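Local coordinates for Iron(III) ABC transporter, periplasmic iron-compound-binding protein (Vibrio cholerae, PDB 5GGY), which probably binds ferric hydroxamate siderophores such as Desferal in the periplasm and hands them to an ABC transporter for iron uptake, at residues Tyr46-Glu54 with Ser251-Gly259; Pro160-Pro170 with Gln217-Glu228. One frame throughout, in Å; residues are numbered along the deposited sequence.

Contact 1: residues Tyr46-Glu54 with Ser251-Gly259; sequences YVQWVVQPE and SVRPVWSYG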
loop_
_atom_site.group_PDB
_atom_site.type_symbol
_atom_site.label_atom_id
_atom_site.label_comp_id
_atom_site.label_asym_id
_atom_site.label_seq_id
_atom_site.Cartn_x
_atom_site.Cartn_y
_atom_site.Cartn_z
ATOM N N TYR A 46 -20.855 -4.487 -17.860
ATOM C CA TYR A 46 -19.548 -4.137 -17.320
ATOM C C TYR A 46 -19.018 -2.871 -17.984
ATOM O O TYR A 46 -18.415 -2.020 -17.329
ATOM C CB TYR A 46 -18.568 -5.300 -17.519
ATOM C CG TYR A 46 -17.156 -5.051 -17.018
ATOM C CD1 TYR A 46 -16.744 -5.525 -15.777
ATOM C CD2 TYR A 46 -16.230 -4.363 -17.794
ATOM C CE1 TYR A 46 -15.456 -5.312 -15.322
ATOM C CE2 TYR A 46 -14.941 -4.139 -17.341
ATOM C CZ TYR A 46 -14.559 -4.619 -16.109
ATOM O OH TYR A 46 -13.278 -4.401 -15.661
ATOM N N VAL A 47 -19.246 -2.760 -19.289
ATOM C CA VAL A 47 -18.789 -1.613 -20.068
ATOM C C VAL A 47 -19.354 -0.300 -19.529
ATOM O O VAL A 47 -18.659 0.716 -19.483
ATOM C CB VAL A 47 -19.177 -1.769 -21.557
ATOM C CG1 VAL A 47 -18.853 -0.508 -22.344
ATOM C CG2 VAL A 47 -18.475 -2.983 -22.156
ATOM N N GLN A 48 -20.609 -0.331 -19.095
ATOM C CA GLN A 48 -21.287 0.877 -18.635
ATOM C C GLN A 48 -21.006 1.190 -17.167
ATOM O O GLN A 48 -20.899 2.355 -16.787
ATOM C CB GLN A 48 -22.795 0.748 -18.855
ATOM C CG GLN A 48 -23.182 0.396 -20.280
ATOM C CD GLN A 48 -22.746 1.448 -21.282
ATOM O OE1 GLN A 48 -22.781 2.646 -21.000
ATOM N NE2 GLN A 48 -22.329 1.001 -22.461
ATOM N N TRP A 49 -20.883 0.152 -16.346
ATOM C CA TRP A 49 -20.787 0.335 -14.901
ATOM C C TRP A 49 -19.353 0.309 -14.364
ATOM O O TRP A 49 -19.057 0.959 -13.359
ATOM C CB TRP A 49 -21.630 -0.727 -14.186
ATOM C CG TRP A 49 -23.108 -0.548 -14.384
ATOM C CD1 TRP A 49 -23.886 -1.125 -15.348
ATOM C CD2 TRP A 49 -23.983 0.272 -13.601
ATOM N NE1 TRP A 49 -25.192 -0.717 -15.208
ATOM C CE2 TRP A 49 -25.277 0.142 -14.144
ATOM C CE3 TRP A 49 -23.798 1.103 -12.491
ATOM C CZ2 TRP A 49 -26.379 0.812 -13.616
ATOM C CZ3 TRP A 49 -24.893 1.765 -11.967
ATOM C CH2 TRP A 49 -26.167 1.616 -12.530
ATOM N N VAL A 50 -18.468 -0.433 -15.025
ATOM C CA VAL A 50 -17.091 -0.575 -14.550
ATOM C C VAL A 50 -16.080 0.103 -15.472
ATOM O O VAL A 50 -15.113 0.712 -15.009
ATOM C CB VAL A 50 -16.698 -2.054 -14.401
ATOM C CG1 VAL A 50 -15.320 -2.176 -13.764
ATOM C CG2 VAL A 50 -17.732 -2.790 -13.571
ATOM N N VAL A 51 -16.310 -0.028 -16.776
ATOM C CA VAL A 51 -15.489 0.600 -17.813
ATOM C C VAL A 51 -14.041 0.100 -17.824
ATOM O O VAL A 51 -13.598 -0.508 -18.799
ATOM C CB VAL A 51 -15.487 2.137 -17.672
ATOM C CG1 VAL A 51 -14.745 2.768 -18.833
ATOM C CG2 VAL A 51 -16.910 2.668 -17.599
ATOM N N GLN A 52 -13.306 0.366 -16.748
ATOM C CA GLN A 52 -11.903 -0.033 -16.661
ATOM C C GLN A 52 -11.662 -1.005 -15.504
ATOM O O GLN A 52 -12.246 -0.854 -14.429
ATOM C CB GLN A 52 -10.997 1.198 -16.519
ATOM C CG GLN A 52 -11.237 2.042 -15.273
ATOM C CD GLN A 52 -12.441 2.961 -15.396
ATOM O OE1 GLN A 52 -12.594 3.672 -16.387
ATOM N NE2 GLN A 52 -13.305 2.943 -14.386
ATOM N N PRO A 53 -10.799 -2.012 -15.720
ATOM C CA PRO A 53 -10.043 -2.274 -16.953
ATOM C C PRO A 53 -10.904 -2.867 -18.068
ATOM O O PRO A 53 -11.912 -3.518 -17.787
ATOM C CB PRO A 53 -8.981 -3.277 -16.499
ATOM C CG PRO A 53 -9.631 -4.008 -15.392
ATOM C CD PRO A 53 -10.480 -2.995 -14.670
ATOM N N GLU A 54 -10.508 -2.632 -19.315
ATOM C CA GLU A 54 -11.265 -3.124 -20.459
ATOM C C GLU A 54 -11.198 -4.642 -20.563
ATOM O O GLU A 54 -10.121 -5.232 -20.497
ATOM C CB GLU A 54 -10.756 -2.498 -21.757
ATOM C CG GLU A 54 -11.503 -2.982 -22.992
ATOM C CD GLU A 54 -10.817 -2.603 -24.290
ATOM O OE1 GLU A 54 -11.261 -3.084 -25.355
ATOM O OE2 GLU A 54 -9.837 -1.829 -24.247
ATOM N N SER A 251 -20.980 15.377 -10.928
ATOM C CA SER A 251 -21.095 13.969 -11.275
ATOM C C SER A 251 -19.712 13.353 -11.451
ATOM O O SER A 251 -18.774 14.025 -11.878
ATOM C CB SER A 251 -21.923 13.791 -12.551
ATOM O OG SER A 251 -21.273 14.370 -13.668
ATOM N N VAL A 252 -19.588 12.075 -11.112
ATOM C CA VAL A 252 -18.324 11.371 -11.274
ATOM C C VAL A 252 -18.449 10.298 -12.351
ATOM O O VAL A 252 -19.376 9.489 -12.324
ATOM C CB VAL A 252 -17.863 10.724 -9.950
ATOM C CG1 VAL A 252 -16.491 10.092 -10.119
ATOM C CG2 VAL A 252 -17.837 11.754 -8.832
ATOM N N ARG A 253 -17.512 10.303 -13.296
ATOM C CA ARG A 253 -17.518 9.350 -14.401
ATOM C C ARG A 253 -17.486 7.916 -13.876
ATOM O O ARG A 253 -16.903 7.658 -12.823
ATOM C CB ARG A 253 -16.337 9.613 -15.343
ATOM C CG ARG A 253 -14.965 9.505 -14.705
ATOM C CD ARG A 253 -13.875 9.756 -15.738
ATOM N NE ARG A 253 -12.544 9.775 -15.141
ATOM C CZ ARG A 253 -11.773 8.702 -14.996
ATOM N NH1 ARG A 253 -12.200 7.516 -15.407
ATOM N NH2 ARG A 253 -10.576 8.819 -14.439
ATOM N N PRO A 254 -18.124 6.983 -14.607
ATOM C CA PRO A 254 -18.331 5.596 -14.167
ATOM C C PRO A 254 -17.095 4.898 -13.600
ATOM O O PRO A 254 -16.163 4.572 -14.331
ATOM C CB PRO A 254 -18.795 4.899 -15.450
ATOM C CG PRO A 254 -19.494 5.965 -16.208
ATOM C CD PRO A 254 -18.737 7.233 -15.926
ATOM N N VAL A 255 -17.098 4.693 -12.286
ATOM C CA VAL A 255 -16.096 3.873 -11.616
ATOM C C VAL A 255 -16.792 2.957 -10.621
ATOM O O VAL A 255 -17.518 3.420 -9.745
ATOM C CB VAL A 255 -15.040 4.714 -10.876
ATOM C CG1 VAL A 255 -14.073 3.800 -10.151
ATOM C CG2 VAL A 255 -14.288 5.615 -11.846
ATOM N N TRP A 256 -16.571 1.656 -10.765
ATOM C CA TRP A 256 -17.251 0.666 -9.941
ATOM C C TRP A 256 -16.859 0.802 -8.472
ATOM O O TRP A 256 -15.688 0.662 -8.109
ATOM C CB TRP A 256 -16.948 -0.742 -10.455
ATOM C CG TRP A 256 -17.844 -1.824 -9.910
ATOM C CD1 TRP A 256 -17.449 -2.997 -9.339
ATOM C CD2 TRP A 256 -19.279 -1.836 -9.899
ATOM N NE1 TRP A 256 -18.545 -3.740 -8.970
ATOM C CE2 TRP A 256 -19.681 -3.048 -9.301
ATOM C CE3 TRP A 256 -20.262 -0.940 -10.332
ATOM C CZ2 TRP A 256 -21.023 -3.387 -9.128
ATOM C CZ3 TRP A 256 -21.592 -1.278 -10.159
ATOM C CH2 TRP A 256 -21.961 -2.490 -9.561
ATOM N N SER A 257 -17.852 1.079 -7.633
ATOM C CA SER A 257 -17.621 1.300 -6.212
ATOM C C SER A 257 -17.619 -0.008 -5.430
ATOM O O SER A 257 -17.572 -0.007 -4.201
ATOM C CB SER A 257 -18.678 2.244 -5.643
ATOM O OG SER A 257 -18.792 3.422 -6.426
ATOM N N TYR A 258 -17.674 -1.120 -6.155
ATOM C CA TYR A 258 -17.616 -2.439 -5.541
ATOM C C TYR A 258 -16.613 -3.322 -6.278
ATOM O O TYR A 258 -16.907 -4.470 -6.610
ATOM C CB TYR A 258 -18.999 -3.091 -5.536
ATOM C CG TYR A 258 -20.118 -2.124 -5.213
ATOM C CD1 TYR A 258 -20.858 -1.525 -6.226
ATOM C CD2 TYR A 258 -20.427 -1.800 -3.899
ATOM C CE1 TYR A 258 -21.874 -0.641 -5.941
ATOM C CE2 TYR A 258 -21.446 -0.914 -3.601
ATOM C CZ TYR A 258 -22.167 -0.337 -4.628
ATOM O OH TYR A 258 -23.183 0.548 -4.349
ATOM N N GLY A 259 -15.428 -2.776 -6.532
ATOM C CA GLY A 259 -14.430 -3.464 -7.330
ATOM C C GLY A 259 -13.217 -3.941 -6.553
ATOM O O GLY A 259 -13.293 -4.194 -5.351
HETATM O O HOH W 1 -14.279 1.069 -12.634
HETATM O O HOH W 2 -14.770 5.936 -16.294
#

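Contact 2: residues Pro160-Pro170 with Gln217-Glu228; sequences PAVVTLRFANP and QGYVLYFLPFAE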
loop_
_atom_site.group_PDB
_atom_site.type_symbol
_atom_site.label_atom_id
_atom_site.label_comp_id
_atom_site.label_asym_id
_atom_site.label_seq_id
_atom_site.Cartn_x
_atom_site.Cartn_y
_atom_site.Cartn_z
ATOM N N PRO A 160 -11.627 20.213 1.696
ATOM C CA PRO A 160 -13.065 20.259 1.986
ATOM C C PRO A 160 -13.647 18.909 2.398
ATOM O O PRO A 160 -13.039 17.869 2.149
ATOM C CB PRO A 160 -13.671 20.718 0.657
ATOM C CG PRO A 160 -12.703 20.244 -0.371
ATOM C CD PRO A 160 -11.351 20.392 0.259
ATOM N N ALA A 161 -14.820 18.939 3.024
ATOM C CA ALA A 161 -15.525 17.717 3.395
ATOM C C ALA A 161 -16.346 17.206 2.217
ATOM O O ALA A 161 -17.046 17.976 1.559
ATOM C CB ALA A 161 -16.415 17.960 4.605
ATOM N N VAL A 162 -16.253 15.907 1.952
ATOM C CA VAL A 162 -16.912 15.311 0.794
ATOM C C VAL A 162 -17.801 14.136 1.189
ATOM O O VAL A 162 -17.412 13.294 1.997
ATOM C CB VAL A 162 -15.882 14.827 -0.253
ATOM C CG1 VAL A 162 -16.579 14.171 -1.438
ATOM C CG2 VAL A 162 -15.015 15.981 -0.725
ATOM N N VAL A 163 -19.002 14.091 0.625
ATOM C CA VAL A 163 -19.854 12.920 0.754
ATOM C C VAL A 163 -20.063 12.295 -0.627
ATOM O O VAL A 163 -20.278 12.995 -1.618
ATOM C CB VAL A 163 -21.217 13.263 1.408
ATOM C CG1 VAL A 163 -21.942 14.344 0.627
ATOM C CG2 VAL A 163 -22.079 12.019 1.545
ATOM N N THR A 164 -19.965 10.972 -0.689
ATOM C CA THR A 164 -20.113 10.247 -1.947
ATOM C C THR A 164 -21.358 9.366 -1.937
ATOM O O THR A 164 -21.702 8.782 -0.909
ATOM C CB THR A 164 -18.887 9.375 -2.232
ATOM O OG1 THR A 164 -19.242 8.352 -3.169
ATOM C CG2 THR A 164 -18.388 8.729 -0.945
ATOM N N LEU A 165 -22.021 9.260 -3.085
ATOM C CA LEU A 165 -23.228 8.446 -3.173
ATOM C C LEU A 165 -23.585 8.040 -4.596
ATOM O O LEU A 165 -23.035 8.549 -5.566
ATOM C CB LEU A 165 -24.423 9.174 -2.520
ATOM C CG LEU A 165 -25.008 10.532 -2.944
ATOM C CD1 LEU A 165 -23.982 11.659 -2.889
ATOM C CD2 LEU A 165 -25.697 10.498 -4.308
ATOM N N ARG A 166 -24.512 7.095 -4.692
ATOM C CA ARG A 166 -25.204 6.787 -5.935
ATOM C C ARG A 166 -26.700 6.980 -5.704
ATOM O O ARG A 166 -27.179 6.879 -4.574
ATOM C CB ARG A 166 -24.922 5.356 -6.405
ATOM C CG ARG A 166 -23.489 5.091 -6.839
ATOM C CD ARG A 166 -23.353 3.680 -7.396
ATOM N NE ARG A 166 -21.959 3.294 -7.605
ATOM C CZ ARG A 166 -21.326 3.378 -8.770
ATOM N NH1 ARG A 166 -20.057 3.003 -8.868
ATOM N NH2 ARG A 166 -21.963 3.832 -9.840
ATOM N N PHE A 167 -27.436 7.258 -6.771
ATOM C CA PHE A 167 -28.879 7.418 -6.671
ATOM C C PHE A 167 -29.602 6.080 -6.757
ATOM O O PHE A 167 -29.431 5.339 -7.717
ATOM C CB PHE A 167 -29.399 8.348 -7.772
ATOM C CG PHE A 167 -29.129 9.802 -7.524
ATOM C CD1 PHE A 167 -29.906 10.530 -6.638
ATOM C CD2 PHE A 167 -28.098 10.445 -8.177
ATOM C CE1 PHE A 167 -29.651 11.873 -6.411
ATOM C CE2 PHE A 167 -27.842 11.784 -7.952
ATOM C CZ PHE A 167 -28.620 12.497 -7.069
ATOM N N ALA A 168 -30.405 5.771 -5.744
ATOM C CA ALA A 168 -31.276 4.601 -5.794
ATOM C C ALA A 168 -32.433 4.914 -6.728
ATOM O O ALA A 168 -32.861 4.091 -7.532
ATOM C CB ALA A 168 -31.779 4.245 -4.416
ATOM N N ASN A 169 -32.917 6.141 -6.604
ATOM C CA ASN A 169 -33.942 6.689 -7.467
ATOM C C ASN A 169 -33.911 8.202 -7.263
ATOM O O ASN A 169 -33.103 8.688 -6.477
ATOM C CB ASN A 169 -35.314 6.077 -7.152
ATOM C CG ASN A 169 -35.764 6.335 -5.737
ATOM O OD1 ASN A 169 -36.144 7.451 -5.384
ATOM N ND2 ASN A 169 -35.759 5.288 -4.922
ATOM N N PRO A 170 -34.759 8.959 -7.977
ATOM C CA PRO A 170 -34.692 10.417 -7.812
ATOM C C PRO A 170 -34.972 10.926 -6.396
ATOM O O PRO A 170 -34.703 12.091 -6.138
ATOM C CB PRO A 170 -35.759 10.912 -8.785
ATOM C CG PRO A 170 -35.759 9.895 -9.855
ATOM C CD PRO A 170 -35.552 8.588 -9.164
ATOM N N GLN A 217 -21.971 21.587 4.682
ATOM C CA GLN A 217 -20.522 21.564 4.558
ATOM C C GLN A 217 -20.042 21.004 3.224
ATOM O O GLN A 217 -20.023 19.793 3.011
ATOM C CB GLN A 217 -19.924 20.751 5.710
ATOM C CG GLN A 217 -20.662 19.446 5.987
ATOM C CD GLN A 217 -20.669 19.080 7.455
ATOM O OE1 GLN A 217 -19.638 19.130 8.125
ATOM N NE2 GLN A 217 -21.839 18.719 7.968
ATOM N N GLY A 218 -19.659 21.898 2.321
ATOM C CA GLY A 218 -18.918 21.500 1.142
ATOM C C GLY A 218 -19.646 20.731 0.057
ATOM O O GLY A 218 -20.713 21.130 -0.404
ATOM N N TYR A 219 -19.062 19.602 -0.331
ATOM C CA TYR A 219 -19.303 19.034 -1.652
ATOM C C TYR A 219 -20.014 17.681 -1.670
ATOM O O TYR A 219 -19.874 16.864 -0.758
ATOM C CB TYR A 219 -17.967 18.918 -2.395
ATOM C CG TYR A 219 -17.271 20.251 -2.594
ATOM C CD1 TYR A 219 -17.285 20.886 -3.829
ATOM C CD2 TYR A 219 -16.607 20.877 -1.545
ATOM C CE1 TYR A 219 -16.658 22.106 -4.015
ATOM C CE2 TYR A 219 -15.979 22.099 -1.720
ATOM C CZ TYR A 219 -16.006 22.707 -2.957
ATOM O OH TYR A 219 -15.380 23.920 -3.136
ATOM N N VAL A 220 -20.773 17.464 -2.741
ATOM C CA VAL A 220 -21.501 16.222 -2.963
ATOM C C VAL A 220 -21.145 15.627 -4.321
ATOM O O VAL A 220 -21.302 16.274 -5.355
ATOM C CB VAL A 220 -23.025 16.441 -2.886
ATOM C CG1 VAL A 220 -23.773 15.235 -3.436
ATOM C CG2 VAL A 220 -23.441 16.741 -1.458
ATOM N N LEU A 221 -20.658 14.391 -4.311
ATOM C CA LEU A 221 -20.291 13.699 -5.543
ATOM C C LEU A 221 -21.159 12.462 -5.755
ATOM O O LEU A 221 -21.322 11.652 -4.843
ATOM C CB LEU A 221 -18.811 13.302 -5.515
ATOM C CG LEU A 221 -17.783 14.434 -5.440
ATOM C CD1 LEU A 221 -16.372 13.876 -5.348
ATOM C CD2 LEU A 221 -17.917 15.355 -6.641
ATOM N N TYR A 222 -21.716 12.319 -6.956
ATOM C CA TYR A 222 -22.511 11.137 -7.278
ATOM C C TYR A 222 -21.976 10.425 -8.518
ATOM O O TYR A 222 -21.629 11.060 -9.514
ATOM C CB TYR A 222 -23.990 11.501 -7.461
ATOM C CG TYR A 222 -24.289 12.463 -8.592
ATOM C CD1 TYR A 222 -24.625 11.995 -9.858
ATOM C CD2 TYR A 222 -24.254 13.836 -8.390
ATOM C CE1 TYR A 222 -24.904 12.868 -10.890
ATOM C CE2 TYR A 222 -24.533 14.718 -9.418
ATOM C CZ TYR A 222 -24.857 14.229 -10.666
ATOM O OH TYR A 222 -25.134 15.103 -11.691
ATOM N N PHE A 223 -21.917 9.098 -8.446
ATOM C CA PHE A 223 -21.312 8.293 -9.501
ATOM C C PHE A 223 -22.251 8.032 -10.673
ATOM O O PHE A 223 -23.421 7.696 -10.489
ATOM C CB PHE A 223 -20.827 6.951 -8.940
ATOM C CG PHE A 223 -19.686 7.070 -7.971
ATOM C CD1 PHE A 223 -18.433 7.453 -8.406
ATOM C CD2 PHE A 223 -19.863 6.775 -6.632
ATOM C CE1 PHE A 223 -17.382 7.557 -7.522
ATOM C CE2 PHE A 223 -18.817 6.873 -5.745
ATOM C CZ PHE A 223 -17.573 7.267 -6.187
ATOM N N LEU A 224 -21.722 8.190 -11.880
ATOM C CA LEU A 224 -22.420 7.779 -13.088
ATOM C C LEU A 224 -22.178 6.283 -13.301
ATOM O O LEU A 224 -21.201 5.738 -12.792
ATOM C CB LEU A 224 -21.942 8.602 -14.288
ATOM C CG LEU A 224 -22.236 10.103 -14.224
ATOM C CD1 LEU A 224 -21.673 10.820 -15.440
ATOM C CD2 LEU A 224 -23.731 10.359 -14.094
ATOM N N PRO A 225 -23.067 5.604 -14.044
ATOM C CA PRO A 225 -24.262 6.116 -14.722
ATOM C C PRO A 225 -25.490 6.224 -13.825
ATOM O O PRO A 225 -25.662 5.451 -12.885
ATOM C CB PRO A 225 -24.500 5.078 -15.816
ATOM C CG PRO A 225 -24.027 3.808 -15.199
ATOM C CD PRO A 225 -22.845 4.177 -14.338
ATOM N N PHE A 226 -26.340 7.195 -14.138
ATOM C CA PHE A 226 -27.653 7.316 -13.522
ATOM C C PHE A 226 -28.652 7.803 -14.562
ATOM O O PHE A 226 -28.555 8.923 -15.055
ATOM C CB PHE A 226 -27.614 8.259 -12.317
ATOM C CG PHE A 226 -28.957 8.472 -11.674
ATOM C CD1 PHE A 226 -29.412 9.744 -11.396
ATOM C CD2 PHE A 226 -29.771 7.398 -11.368
ATOM C CE1 PHE A 226 -30.646 9.942 -10.814
ATOM C CE2 PHE A 226 -31.004 7.593 -10.788
ATOM C CZ PHE A 226 -31.443 8.864 -10.514
ATOM N N ALA A 227 -29.615 6.947 -14.884
ATOM C CA ALA A 227 -30.521 7.184 -16.006
ATOM C C ALA A 227 -31.414 8.406 -15.825
ATOM O O ALA A 227 -31.874 8.989 -16.803
ATOM C CB ALA A 227 -31.382 5.951 -16.249
ATOM N N GLU A 228 -31.659 8.796 -14.580
ATOM C CA GLU A 228 -32.572 9.902 -14.304
ATOM C C GLU A 228 -31.858 11.089 -13.670
ATOM O O GLU A 228 -32.406 11.767 -12.807
ATOM C CB GLU A 228 -33.708 9.430 -13.399
ATOM C CG GLU A 228 -34.035 7.954 -13.573
ATOM C CD GLU A 228 -35.519 7.668 -13.492
ATOM O OE1 GLU A 228 -36.195 7.779 -14.535
ATOM O OE2 GLU A 228 -36.011 7.321 -12.396
HETATM O O HOH W 3 -24.757 4.821 -10.548
HETATM O O HOH W 4 -26.028 7.611 -9.042
#

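Contact 1: residues Tyr46-Glu54 with Ser251-Gly259
V50 and W256 bring the two backbones closest, their CA atoms 4.8 Å apart where the end of helix 43-49 passes the irregular chain that follows strand 249-252. V51, with positive phi, breaks the helix, and Q52, just beyond it, reaches P254 and V255. Backbone joins backbone through one water, which donates to V50 O and accepts from W256 N and Q52 NE2. A direct bond lies beside it: Q52 NE2 reaches P254 O at 3.3 Å, nearly straight at 171°; it uses a lone pair of P254 O, and that oxygen lies almost in the plane of the Q52 amide. The bend at chi2 (-79°) turns the amide back to this carbonyl. A second water links Q52 OE1, P254 O and R253 NH1, while R253 NE is held by a salt bridge to E273. Apolar contacts complete the seam. V50 CG2 sits over one face of the W256 indole, 3.8 Å from its CG, and Y258 CD1 covers the opposite face. W49 meets the same indole obliquely, its CE3 4.0 Å from W256 CZ3, and V51 CG2 rests on P254 CB at 3.6 Å. W24 adds an edge-to-face ring to W256. Such packing of the C-terminal end of a helix from the N-terminal half against the chain leaving a C-terminal strand is consistent with the interface between the two lobes of a class III periplasmic binding protein, in whose cleft ligand is bound.

Contact 2: residues Pro160-Pro170 with Gln217-Glu228
F167 meets two aromatic rings, Y222 and F226, in different ways, and the three form an aromatic cluster at the end of a parallel strand pair in the mixed sheet of this binding protein's C-terminal half. Its edge points to the face of Y222, the planes 66° apart and F167 CE2 3.7 Å from Y222 CG. With F226 the relation changes to an offset stack, centroids 4.7 Å apart, and F167 CB sits over the centre of the F226 ring. The F226 side chain extends with CG opposite its backbone N (chi1 177°), which brings the ring flat against F167; its other face carries the backbone N of E228. The Y222 hydroxyl is hydrogen-bonded to E229.

Leading into this cluster, strands 161-167 and 219-223 run parallel, joined by five backbone hydrogen bonds from Y219 N to A161 O through to F223 N to L165 O. Side chains alternate between the two faces. On one, V163 and V220 lie side by side, CG1 to CG2 3.5 Å, and L165 CD1 touches V220 CG1 at 3.6 Å; on the other, V162 CG1 meets L221 CD1. At the start of the strand pair, P160 CB packs obliquely on the Y219 ring, 3.6 Å from CE2.

R166 crosses F223, its guanidinium plane 31° from the phenyl ring, with F223 CB over one face of the guanidinium. Y176 takes R166 NE and S257 takes NH1, so partners on several sides probably fix the rotation of the group. One water joins the strand ends, accepting from F167 N and donating to F223 O; a second accepts from R166 NH2 at 3.0 Å and donates to F223 O and P225 O.

In the fold
Following the chain from its N terminus, the 46-54 segment comes first, at the end of helix 43-49, and waits almost two hundred residues for its partner at 251-259. Within that long loop, contact 2 opens at 160-170 and closes at 217-228, so the two contacts nest without crossing. They share a sheet: strand 219-223 stands between 161-167 and 249-252, and the last of these runs directly into contact 1. V252 O probably accepts a hydrogen bond from L224 N at this join. Contact 2 thus pairs two neighbouring strands within the sheet of the C-terminal half, whereas contact 1 ties the chain emerging from that sheet to the N-terminal half.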